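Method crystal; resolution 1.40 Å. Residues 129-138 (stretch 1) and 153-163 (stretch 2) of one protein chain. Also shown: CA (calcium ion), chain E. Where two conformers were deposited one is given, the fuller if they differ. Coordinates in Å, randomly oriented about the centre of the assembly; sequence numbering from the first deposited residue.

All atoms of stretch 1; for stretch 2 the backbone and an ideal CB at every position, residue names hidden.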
ATOM      1  N   THR A 129     -10.067   9.014  -0.837  1.00 11.26           N
ATOM      2  CA  THR A 129      -9.951   7.567  -1.101  1.00 11.22           C
ATOM      3  C   THR A 129     -10.270   7.272  -2.552  1.00 11.29           C
ATOM      4  O   THR A 129     -11.363   7.601  -3.022  1.00 11.37           O
ATOM      5  CB  THR A 129     -10.923   6.747  -0.249  1.00 11.25           C
ATOM      6  OG1 THR A 129     -10.709   7.019   1.138  1.00 11.23           O
ATOM      7  CG2 THR A 129     -10.760   5.243  -0.477  1.00 11.24           C
HETATM    8  N   MSE A 130      -9.317   6.645  -3.247  1.00 11.28           N
HETATM    9  CA  MSE A 130      -9.515   6.295  -4.674  1.00 11.39           C
HETATM   10  C   MSE A 130      -9.017   4.898  -4.966  1.00 11.40           C
HETATM   11  O   MSE A 130      -8.954   4.489  -6.131  1.00 11.53           O
HETATM   12  CB  MSE A 130      -8.753   7.272  -5.536  1.00 12.28           C
HETATM   13  CG  MSE A 130      -9.286   8.711  -5.406  1.00 13.25           C
HETATM   14 SE   MSE A 130      -8.178  10.025  -6.340  1.00 17.13          SE
HETATM   15  CE  MSE A 130      -8.919   9.717  -7.997  1.00 16.65           C
ATOM     16  N   SER A 131      -8.708   4.144  -3.926  1.00 11.32           N
ATOM     17  CA  SER A 131      -8.144   2.793  -4.062  1.00 11.35           C
ATOM     18  C   SER A 131      -8.904   1.880  -5.019  1.00 11.51           C
ATOM     19  O   SER A 131     -10.126   1.814  -5.030  1.00 11.58           O
ATOM     20  CB  SER A 131      -8.099   2.126  -2.712  1.00 11.28           C
ATOM     21  OG  SER A 131      -7.330   2.904  -1.804  1.00 11.17           O
ATOM     22  N   GLY A 132      -8.123   1.150  -5.825  1.00 11.60           N
ATOM     23  CA  GLY A 132      -8.657   0.131  -6.771  1.00 11.81           C
ATOM     24  C   GLY A 132      -8.815   0.623  -8.187  1.00 11.97           C
ATOM     25  O   GLY A 132      -9.114  -0.141  -9.071  1.00 12.18           O
ATOM     26  N   ASN A 133      -8.620   1.913  -8.390  1.00 11.91           N
ATOM     27  CA  ASN A 133      -8.796   2.547  -9.688  1.00 12.08           C
ATOM     28  C   ASN A 133      -7.446   2.953 -10.268  1.00 12.12           C
ATOM     29  O   ASN A 133      -6.563   3.420  -9.543  1.00 11.96           O
ATOM     30  CB  ASN A 133      -9.730   3.732  -9.493  1.00 12.04           C
ATOM     31  CG  ASN A 133     -11.087   3.294  -8.960  1.00 12.04           C
ATOM     32  OD1 ASN A 133     -11.821   2.610  -9.649  1.00 12.23           O
ATOM     33  ND2 ASN A 133     -11.404   3.651  -7.716  1.00 11.87           N
ATOM     34  N   ASN A 134      -7.276   2.731 -11.556  1.00 12.37           N
ATOM     35  CA  ASN A 134      -5.998   3.054 -12.192  1.00 12.85           C
ATOM     36  C   ASN A 134      -5.817   4.573 -12.249  1.00 12.56           C
ATOM     37  O   ASN A 134      -6.621   5.282 -12.867  1.00 12.82           O
ATOM     38  CB  ASN A 134      -6.005   2.504 -13.628  1.00 13.93           C
ATOM     39  CG  ASN A 134      -4.768   2.884 -14.384  1.00 15.22           C
ATOM     40  OD1 ASN A 134      -3.684   2.735 -13.883  1.00 17.08           O
ATOM     41  ND2 ASN A 134      -4.934   3.459 -15.560  1.00 16.44           N
ATOM     42  N   LEU A 135      -4.766   5.083 -11.640  1.00 12.31           N
ATOM     43  CA  LEU A 135      -4.509   6.518 -11.666  1.00 12.32           C
ATOM     44  C   LEU A 135      -4.102   6.966 -13.077  1.00 12.63           C
ATOM     45  O   LEU A 135      -3.261   6.343 -13.715  1.00 12.79           O
ATOM     46  CB  LEU A 135      -3.423   6.911 -10.667  1.00 12.15           C
ATOM     47  CG  LEU A 135      -3.161   8.403 -10.541  1.00 12.18           C
ATOM     48  CD1 LEU A 135      -4.308   9.053  -9.828  1.00 12.05           C
ATOM     49  CD2 LEU A 135      -1.861   8.662  -9.807  1.00 12.11           C
ATOM     50  N   ILE A 136      -4.727   8.046 -13.566  1.00 12.75           N
ATOM     51  CA  ILE A 136      -4.335   8.695 -14.802  1.00 13.07           C
ATOM     52  C   ILE A 136      -3.335   9.788 -14.427  1.00 13.06           C
ATOM     53  O   ILE A 136      -3.659  10.671 -13.639  1.00 13.15           O
ATOM     54  CB  ILE A 136      -5.546   9.342 -15.461  1.00 13.23           C
ATOM     55  CG1 ILE A 136      -6.617   8.315 -15.785  1.00 13.27           C
ATOM     56  CG2 ILE A 136      -5.115  10.052 -16.749  1.00 13.61           C
ATOM     57  CD1 ILE A 136      -7.933   8.963 -16.146  1.00 13.37           C
ATOM     58  N   GLY A 137      -2.118   9.695 -14.940  1.00 13.30           N
ATOM     59  CA  GLY A 137      -1.092  10.693 -14.635  1.00 13.42           C
ATOM     60  C   GLY A 137      -0.451  10.495 -13.276  1.00 13.20           C
ATOM     61  O   GLY A 137      -0.212   9.374 -12.846  1.00 13.34           O
ATOM     62  N   SER A 138      -0.095  11.600 -12.637  1.00 13.29           N
ATOM     63  CA  SER A 138       0.634  11.591 -11.359  1.00 13.11           C
ATOM     64  C   SER A 138      -0.214  12.111 -10.220  1.00 12.68           C
ATOM     65  O   SER A 138      -1.249  12.746 -10.422  1.00 12.76           O
ATOM     66  CB  SER A 138       1.885  12.471 -11.469  1.00 13.53           C
ATOM     67  OG  SER A 138       2.783  11.964 -12.425  1.00 14.21           O
ATOM     68  N   UNK A 153      -4.693   5.371  -1.491  0.70 11.06           N
ATOM     69  CA  UNK A 153      -4.378   5.261  -2.914  0.70 11.51           C
ATOM     70  C   UNK A 153      -3.792   3.890  -3.201  0.70 11.16           C
ATOM     71  O   UNK A 153      -2.772   3.766  -3.874  0.70 11.22           O
ATOM     72  CB  UNK A 153      -3.408   6.361  -3.348  0.70 11.51           C
ATOM     73  N   UNK A 154      -4.432   2.855  -2.694  1.00 11.15           N
ATOM     74  CA  UNK A 154      -3.967   1.467  -2.871  1.00 11.21           C
ATOM     75  C   UNK A 154      -4.433   0.912  -4.212  1.00 11.35           C
ATOM     76  O   UNK A 154      -5.552   1.218  -4.641  1.00 11.39           O
ATOM     77  CB  UNK A 154      -4.472   0.578  -1.733  1.00 11.21           C
ATOM     78  N   UNK A 155      -3.601   0.102  -4.872  1.00 11.45           N
ATOM     79  CA  UNK A 155      -4.000  -0.586  -6.130  1.00 11.64           C
ATOM     80  C   UNK A 155      -4.450   0.403  -7.188  1.00 11.72           C
ATOM     81  O   UNK A 155      -5.597   0.374  -7.663  1.00 11.80           O
ATOM     82  CB  UNK A 155      -5.125  -1.589  -5.864  1.00 11.64           C
ATOM     83  N   UNK A 156      -3.509   1.230  -7.619  1.00 11.73           N
ATOM     84  CA  UNK A 156      -3.774   2.243  -8.634  1.00 11.84           C
ATOM     85  C   UNK A 156      -2.723   2.305  -9.708  1.00 12.02           C
ATOM     86  O   UNK A 156      -2.720   3.237 -10.499  1.00 12.14           O
ATOM     87  CB  UNK A 156      -3.900   3.619  -7.978  1.00 11.84           C
ATOM     88  N   UNK A 157      -1.852   1.287  -9.780  1.00 12.09           N
ATOM     89  CA  UNK A 157      -0.707   1.271 -10.714  1.00 12.30           C
ATOM     90  C   UNK A 157       0.185   2.527 -10.603  1.00 12.27           C
ATOM     91  O   UNK A 157       0.614   3.099 -11.614  1.00 12.48           O
ATOM     92  CB  UNK A 157      -1.221   1.143 -12.149  1.00 12.30           C
ATOM     93  N   UNK A 158       0.472   2.926  -9.363  1.00 12.04           N
ATOM     94  CA  UNK A 158       1.322   4.071  -9.132  1.00 12.03           C
ATOM     95  C   UNK A 158       2.789   3.631  -9.162  1.00 12.13           C
ATOM     96  O   UNK A 158       3.166   2.679  -8.481  1.00 12.04           O
ATOM     97  CB  UNK A 158       0.976   4.741  -7.801  1.00 12.03           C
ATOM     98  N   UNK A 159       3.590   4.328  -9.972  1.00 12.34           N
ATOM     99  CA  UNK A 159       5.050   4.131 -10.038  1.00 12.47           C
ATOM    100  C   UNK A 159       5.734   5.298  -9.323  1.00 12.42           C
ATOM    101  O   UNK A 159       5.111   6.340  -9.041  1.00 12.35           O
ATOM    102  CB  UNK A 159       5.531   4.026 -11.487  1.00 12.47           C
ATOM    103  N   UNK A 160       7.021   5.151  -9.029  1.00 12.50           N
ATOM    104  CA  UNK A 160       7.725   6.149  -8.214  1.00 12.48           C
ATOM    105  C   UNK A 160       7.837   7.537  -8.870  1.00 12.93           C
ATOM    106  O   UNK A 160       7.866   8.553  -8.174  1.00 12.99           O
ATOM    107  CB  UNK A 160       9.130   5.634  -7.895  1.00 12.48           C
ATOM    108  N   UNK A 161       7.815   7.583 -10.198  1.00 13.57           N
ATOM    109  CA  UNK A 161       7.839   8.859 -10.907  1.00 14.30           C
ATOM    110  C   UNK A 161       6.521   9.654 -10.755  1.00 13.78           C
ATOM    111  O   UNK A 161       6.453  10.816 -11.120  1.00 14.43           O
ATOM    112  CB  UNK A 161       8.125   8.610 -12.389  1.00 14.30           C
ATOM    113  N   UNK A 162       5.492   9.010 -10.206  1.00 12.95           N
ATOM    114  CA  UNK A 162       4.155   9.607 -10.054  1.00 12.64           C
ATOM    115  C   UNK A 162       3.863  10.057  -8.632  1.00 12.40           C
ATOM    116  O   UNK A 162       2.774  10.577  -8.360  1.00 12.30           O
ATOM    117  CB  UNK A 162       3.084   8.607 -10.494  1.00 12.64           C
ATOM    118  N   UNK A 163       4.833   9.900  -7.727  1.00 12.34           N
ATOM    119  CA  UNK A 163       4.660  10.169  -6.289  1.00 12.14           C
ATOM    120  C   UNK A 163       5.612  11.266  -5.811  1.00 12.30           C
ATOM    121  O   UNK A 163       6.832  11.031  -5.692  1.00 12.40           O
ATOM    122  CB  UNK A 163       4.890   8.893  -5.477  1.00 12.14           C
TER
HETATM  123 CA    CA E 404       0.683   4.877 -13.242  1.00 12.28          CA

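At position 153 the CA-to-CB bond points away from stretch 1, and the ideal CB lies 5.5 Å from Ser131 OG. A short side chain would leave stretch 1 untouched; a long, flexible apolar one could turn back toward Met130 and Leu135. The residue is Met153, a selenomethionine, and it does turn back: its SE lies 3.9 Å from Met130 CB and its CE 4.3 Å from Leu135 CD1.

Position 154 is held by its backbone. Its N donates to Ser131 OG at 3.0 Å, and its O accepts from Gly132 N at 2.8 Å. The CB points sideways, 3.7 Å from Ser131 OG in its ideal place, so a small residue, polar or not, fits easily. Ser154 is found, its chi1 t and its hydroxyl bonded elsewhere in the structure.

Position 155 has phi/psi of 57/65, a left-handed conformation that glycine, asparagine or aspartate adopts most readily. Its O takes a weak hydrogen bond from Gly132 N at 3.2 Å. The ideal CB of 155 sits 4.0 Å from Gly132 CA, and a long polar residue could run on past it toward Gly132 O. Glu155 does so: water 1 donates both to its OE1 at 2.8 Å and to Gly132 O at 2.7 Å, bridging the stretches.

At 156 the backbone again pairs with stretch 1, Leu135 N donating to the O of 156 at 3.0 Å with a nearly straight angle of 170°. The ideal CB is tight against Asn133 O, at 3.1 Å, so a slender, unbranched chain suits the place, and the apolar atoms of Met130 and Leu135 favour a hydrophobic one. Selenomethionine Met156 answers both demands. Its CG passes 3.1 Å from Asn133 O, and its CE reaches Met130 CB at 3.6 Å and Leu135 CD1 at 4.0 Å.

Position 157 is also left-handed, at 53/44, and its ideal CB is 3.4 Å from Asn134 OD1. Polar residues would suit, and since the calcium ion is bound by the main-chain O of 157, at 2.4 Å, the binding does not dictate the side chain. The residue is Leu157: its O binds the ion, while its CB lies 3.5 Å from Asn134 OD1.

At 158 the CB points sideways, 5.2 Å from Leu135 CD2, inviting a medium-sized apolar residue. Ile158 brings its CG1 to 4.1 Å from Leu135 CD2.

Positions 159 and 160 have nothing of stretch 1 near their CB atoms, and small polar residues suit the start of a 3-10 segment. They are Thr159 and Ser160. Position 161 is also open, with no atom of stretch 1 within 5.5 Å of its ideal CB, so a polar residue is easily accommodated; it is Asp161, whose OD1 accepts from Thr159 OG1 at 2.6 Å.

Position 162 points toward stretch 1, its ideal CB 3.9 Å from Ser138 OG, and the calcium beyond calls for an acidic chain of sufficient reach. Glu162 grips the ion with OE1 at 2.5 Å and OE2 at 2.6 Å; OE1 also accepts from Thr159 N at 3.0 Å.

Position 163 points away, leaving its choice open here; it is Leu163.

Stretch 2 153-163: MSEMLITSDEL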
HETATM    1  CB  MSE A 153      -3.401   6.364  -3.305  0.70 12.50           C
HETATM    2  CG  MSE A 153      -3.865   7.777  -2.934  0.70 13.66           C
HETATM    3 SE   MSE A 153      -5.335   8.461  -4.047  0.70 16.74          SE
HETATM    4  CE  MSE A 153      -4.202   8.971  -5.551  0.70 16.42           C
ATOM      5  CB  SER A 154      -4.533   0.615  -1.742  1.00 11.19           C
ATOM      6  OG  SER A 154      -4.169  -0.736  -1.907  1.00 11.27           O
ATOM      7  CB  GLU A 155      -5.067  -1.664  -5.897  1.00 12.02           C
ATOM      8  CG  GLU A 155      -5.119  -2.623  -7.077  1.00 12.80           C
ATOM      9  CD  GLU A 155      -6.128  -3.702  -6.943  1.00 13.63           C
ATOM     10  OE1 GLU A 155      -7.311  -3.413  -6.695  1.00 13.91           O
ATOM     11  OE2 GLU A 155      -5.754  -4.874  -7.154  1.00 15.83           O
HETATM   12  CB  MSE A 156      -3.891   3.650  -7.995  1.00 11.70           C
HETATM   13  CG  MSE A 156      -5.003   3.733  -6.934  1.00 11.60           C
HETATM   14 SE   MSE A 156      -5.327   5.573  -6.361  1.00 12.11          SE
HETATM   15  CE  MSE A 156      -6.349   6.145  -7.914  1.00 12.10           C
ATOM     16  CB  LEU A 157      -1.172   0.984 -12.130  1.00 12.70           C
ATOM     17  CG  LEU A 157      -1.710  -0.445 -12.312  1.00 13.16           C
ATOM     18  CD1 LEU A 157      -2.338  -0.537 -13.679  1.00 13.72           C
ATOM     19  CD2 LEU A 157      -0.641  -1.488 -12.153  1.00 13.44           C
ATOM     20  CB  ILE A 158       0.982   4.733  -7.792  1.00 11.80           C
ATOM     21  CG1 ILE A 158      -0.435   5.310  -7.888  1.00 11.75           C
ATOM     22  CG2 ILE A 158       1.981   5.862  -7.478  1.00 11.83           C
ATOM     23  CD1 ILE A 158      -1.045   5.724  -6.571  1.00 11.55           C
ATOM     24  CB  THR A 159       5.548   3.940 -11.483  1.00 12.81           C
ATOM     25  OG1 THR A 159       4.957   4.941 -12.324  1.00 12.96           O
ATOM     26  CG2 THR A 159       5.139   2.550 -11.985  1.00 12.89           C
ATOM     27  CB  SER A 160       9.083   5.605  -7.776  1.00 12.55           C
ATOM     28  OG  SER A 160       8.896   4.457  -6.970  1.00 12.35           O
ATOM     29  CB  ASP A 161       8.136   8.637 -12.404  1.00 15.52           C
ATOM     30  CG  ASP A 161       7.063   7.777 -13.091  1.00 16.47           C
ATOM     31  OD1 ASP A 161       6.798   6.690 -12.595  1.00 18.59           O
ATOM     32  OD2 ASP A 161       6.450   8.173 -14.113  1.00 19.41           O
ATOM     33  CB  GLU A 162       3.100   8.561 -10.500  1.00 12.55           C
ATOM     34  CG  GLU A 162       3.166   8.237 -11.994  1.00 12.84           C
ATOM     35  CD  GLU A 162       2.384   7.010 -12.444  1.00 12.82           C
ATOM     36  OE1 GLU A 162       1.893   6.249 -11.578  1.00 12.57           O
ATOM     37  OE2 GLU A 162       2.317   6.806 -13.689  1.00 13.33           O
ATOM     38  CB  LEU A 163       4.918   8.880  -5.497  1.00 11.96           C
ATOM     39  CG  LEU A 163       4.907   8.989  -3.970  1.00 11.85           C
ATOM     40  CD1 LEU A 163       3.601   9.461  -3.450  1.00 11.78           C
ATOM     41  CD2 LEU A 163       5.285   7.655  -3.378  1.00 11.77           C
TER
HETATM   42  O   HOH W   1      -9.340  -2.721  -8.503  1.00 10.88           O
HETATM   43  O   HOH W   2      -1.557   4.406 -12.760  1.00 16.99           O
HETATM   44  O   HOH W   3      -0.533   6.872 -13.890  1.00 15.29           O
HETATM   45  O   HOH W   4       5.216  12.893 -12.465  1.00 28.77           O
HETATM   46  O   HOH W   5       2.759   3.847 -13.820  1.00 16.85           O
HETATM   47  O   HOH W   6       0.179   4.351 -15.425  1.00 23.10           O
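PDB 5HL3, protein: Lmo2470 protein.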